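Local coordinates for esterase family protein (Staphylococcus aureus, PDB 7L0A), which probably hydrolyses S-formylglutathione to formate and glutathione, as a serine esterase of the esterase D family, at residues B[206-211]-B[248-253]. Sequence-based numbering, arbitrary orientation.
Sequences LIMCGK and DQAIKR
M208 and A250 meet where the alpha/beta-hydrolase fold packs its C-terminal helix 244-259 against the central sheet, a worked example of how one long, unbranched side chain can bridge a strand and a helix. Strand 204-210 runs between strands 148-152 and 234-238, and the CA atoms of M208 and A250, 7.2 Å apart, are the nearest pair across the two segments. The CB of M208 leaves the strand toward the helix. From there CG turns to lie beside the backbone N, anti to the carbonyl carbon (chi1 -38°), and the chain runs on extended to the sulfur. SD settles against one turn of the helix, 4.0 Å from A250 CB and 3.7 Å from A250 O, in van der Waals contact with both. A bend at chi3 (74°) then carries the methyl CE along to the next turn, where it rests on the aliphatic root of R253. The two long side chains cross at about a right angle, and the guanidinium lies farther on, its NE in a salt bridge with E236 of the neighbouring strand. L152 of strand 148-152 touches both M208 and A250, which are buried. The chain beyond this strand soon reaches D213, the predicted charge-relay aspartate, whose side chain is about 9 Å from that of M208. At the methionine's tip, CE sits 3.7 Å from R253 CG, with R253 CB a little farther off.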
ATOM      1  N   LEU B 206      19.946 -11.904  16.737  1.00 16.89           N
ATOM      2  CA  LEU B 206      19.982 -13.281  16.255  1.00 21.03           C
ATOM      3  C   LEU B 206      20.756 -13.241  14.945  1.00 17.12           C
ATOM      4  O   LEU B 206      20.298 -12.638  13.968  1.00 19.42           O
ATOM      5  CB  LEU B 206      18.576 -13.859  16.075  1.00 16.92           C
ATOM      6  CG  LEU B 206      18.569 -15.207  15.377  1.00 20.15           C
ATOM      7  CD1 LEU B 206      19.275 -16.268  16.165  1.00 23.73           C
ATOM      8  CD2 LEU B 206      17.113 -15.597  15.092  1.00 23.10           C
ATOM      9  N   ILE B 207      21.951 -13.829  14.941  1.00 17.25           N
ATOM     10  CA  ILE B 207      22.826 -13.819  13.775  1.00 16.35           C
ATOM     11  C   ILE B 207      22.867 -15.220  13.206  1.00 18.84           C
ATOM     12  O   ILE B 207      23.087 -16.184  13.939  1.00 18.04           O
ATOM     13  CB  ILE B 207      24.240 -13.316  14.150  1.00 17.45           C
ATOM     14  CG1 ILE B 207      24.134 -11.907  14.731  1.00 15.80           C
ATOM     15  CG2 ILE B 207      25.173 -13.405  12.961  1.00 17.91           C
ATOM     16  CD1 ILE B 207      25.418 -11.394  15.361  1.00 18.39           C
ATOM     17  N   MET B 208      22.638 -15.350  11.901  1.00 18.73           N
ATOM     18  CA  MET B 208      22.547 -16.668  11.272  1.00 16.59           C
ATOM     19  C   MET B 208      23.388 -16.685  10.002  1.00 17.67           C
ATOM     20  O   MET B 208      23.450 -15.699   9.259  1.00 19.76           O
ATOM     21  CB  MET B 208      21.086 -17.055  10.950  1.00 18.47           C
ATOM     22  CG  MET B 208      20.089 -16.629  12.005  1.00 19.70           C
ATOM     23  SD  MET B 208      18.381 -17.205  11.642  1.00 28.02           S
ATOM     24  CE  MET B 208      18.578 -18.917  12.040  1.00 32.41           C
ATOM     25  N   CYS B 209      24.045 -17.811   9.762  1.00 17.99           N
ATOM     26  CA  CYS B 209      24.776 -18.014   8.519  1.00 17.01           C
ATOM     27  C   CYS B 209      24.909 -19.508   8.260  1.00 18.82           C
ATOM     28  O   CYS B 209      25.104 -20.290   9.192  1.00 25.21           O
ATOM     29  CB  CYS B 209      26.166 -17.343   8.609  1.00 17.60           C
ATOM     30  SG  CYS B 209      27.048 -17.194   7.069  1.00 20.35           S
ATOM     31  N   GLY B 210      24.845 -19.896   7.003  1.00 20.91           N
ATOM     32  CA  GLY B 210      25.096 -21.274   6.646  1.00 23.87           C
ATOM     33  C   GLY B 210      26.581 -21.572   6.582  1.00 21.59           C
ATOM     34  O   GLY B 210      27.389 -20.740   6.170  1.00 21.10           O
ATOM     35  N   LYS B 211      26.927 -22.818   6.907  1.00 19.15           N
ATOM     36  CA  LYS B 211      28.329 -23.205   7.025  1.00 21.44           C
ATOM     37  C   LYS B 211      29.072 -23.231   5.694  1.00 24.35           C
ATOM     38  O   LYS B 211      30.305 -23.184   5.693  1.00 26.84           O
ATOM     39  CB  LYS B 211      28.443 -24.567   7.713  1.00 25.71           C
ATOM     40  CG  LYS B 211      28.029 -24.526   9.175  1.00 30.99           C
ATOM     41  CD  LYS B 211      28.126 -25.893   9.828  1.00 37.65           C
ATOM     42  CE  LYS B 211      27.898 -25.778  11.326  1.00 39.89           C
ATOM     43  NZ  LYS B 211      28.033 -27.096  11.996  1.00 51.55           N
ATOM     44  N   ASP B 248      15.172 -18.897   3.089  1.00 16.11           N
ATOM     45  CA  ASP B 248      13.796 -19.298   3.386  1.00 16.37           C
ATOM     46  C   ASP B 248      13.706 -19.953   4.763  1.00 14.05           C
ATOM     47  O   ASP B 248      12.856 -19.589   5.589  1.00 17.09           O
ATOM     48  CB  ASP B 248      13.305 -20.248   2.296  1.00 13.98           C
ATOM     49  CG  ASP B 248      11.893 -20.737   2.518  1.00 15.28           C
ATOM     50  OD1 ASP B 248      11.000 -19.967   2.910  1.00 15.20           O
ATOM     51  OD2 ASP B 248      11.651 -21.945   2.258  1.00 18.36           O
ATOM     52  N   GLN B 249      14.602 -20.899   5.033  1.00 16.62           N
ATOM     53  CA  GLN B 249      14.649 -21.563   6.329  1.00 15.98           C
ATOM     54  C   GLN B 249      14.979 -20.599   7.454  1.00 16.51           C
ATOM     55  O   GLN B 249      14.393 -20.669   8.546  1.00 20.62           O
ATOM     56  CB  GLN B 249      15.711 -22.665   6.312  1.00 20.53           C
ATOM     57  CG  GLN B 249      15.501 -23.770   5.304  1.00 48.56           C
ATOM     58  CD  GLN B 249      16.697 -24.715   5.240  1.00 60.78           C
ATOM     59  OE1 GLN B 249      17.385 -24.792   4.221  1.00 58.84           O
ATOM     60  NE2 GLN B 249      16.952 -25.428   6.333  1.00 60.35           N
ATOM     61  N   ALA B 250      15.951 -19.713   7.211  1.00 15.87           N
ATOM     62  CA  ALA B 250      16.425 -18.803   8.240  1.00 17.24           C
ATOM     63  C   ALA B 250      15.372 -17.762   8.591  1.00 15.73           C
ATOM     64  O   ALA B 250      15.201 -17.419   9.765  1.00 18.74           O
ATOM     65  CB  ALA B 250      17.720 -18.123   7.785  1.00 18.52           C
ATOM     66  N   ILE B 251      14.648 -17.247   7.592  1.00 15.99           N
ATOM     67  CA  ILE B 251      13.648 -16.227   7.899  1.00 17.48           C
ATOM     68  C   ILE B 251      12.442 -16.838   8.587  1.00 17.62           C
ATOM     69  O   ILE B 251      11.797 -16.167   9.413  1.00 17.36           O
ATOM     70  CB  ILE B 251      13.271 -15.438   6.638  1.00 16.72           C
ATOM     71  CG1 ILE B 251      12.649 -14.073   6.965  1.00 18.90           C
ATOM     72  CG2 ILE B 251      12.341 -16.187   5.721  1.00 16.38           C
ATOM     73  CD1 ILE B 251      13.639 -13.082   7.620  1.00 24.54           C
ATOM     74  N   LYS B 252      12.127 -18.110   8.307  1.00 15.60           N
ATOM     75  CA  LYS B 252      11.085 -18.763   9.087  1.00 15.06           C
ATOM     76  C   LYS B 252      11.466 -18.825  10.561  1.00 19.28           C
ATOM     77  O   LYS B 252      10.663 -18.491  11.438  1.00 18.82           O
ATOM     78  CB  LYS B 252      10.809 -20.160   8.532  1.00 21.13           C
ATOM     79  CG  LYS B 252       9.769 -20.980   9.299  1.00 24.42           C
ATOM     80  CD  LYS B 252       9.733 -22.406   8.751  1.00 25.79           C
ATOM     81  CE  LYS B 252       8.907 -23.342   9.624  1.00 39.20           C
ATOM     82  NZ  LYS B 252       7.486 -22.922   9.656  1.00 43.53           N
ATOM     83  N   ARG B 253      12.704 -19.249  10.853  1.00 17.73           N
ATOM     84  CA  ARG B 253      13.180 -19.305  12.232  1.00 18.26           C
ATOM     85  C   ARG B 253      13.218 -17.925  12.857  1.00 20.29           C
ATOM     86  O   ARG B 253      12.805 -17.742  14.011  1.00 21.16           O
ATOM     87  CB  ARG B 253      14.549 -19.979  12.263  1.00 18.43           C
ATOM     88  CG  ARG B 253      15.342 -19.762  13.514  1.00 31.31           C
ATOM     89  CD  ARG B 253      14.760 -20.531  14.695  1.00 36.72           C
ATOM     90  NE  ARG B 253      15.485 -20.162  15.914  1.00 36.53           N
ATOM     91  CZ  ARG B 253      14.907 -19.802  17.051  1.00 35.63           C
ATOM     92  NH1 ARG B 253      13.587 -19.771  17.155  1.00 36.02           N
ATOM     93  NH2 ARG B 253      15.661 -19.482  18.089  1.00 35.22           N
TER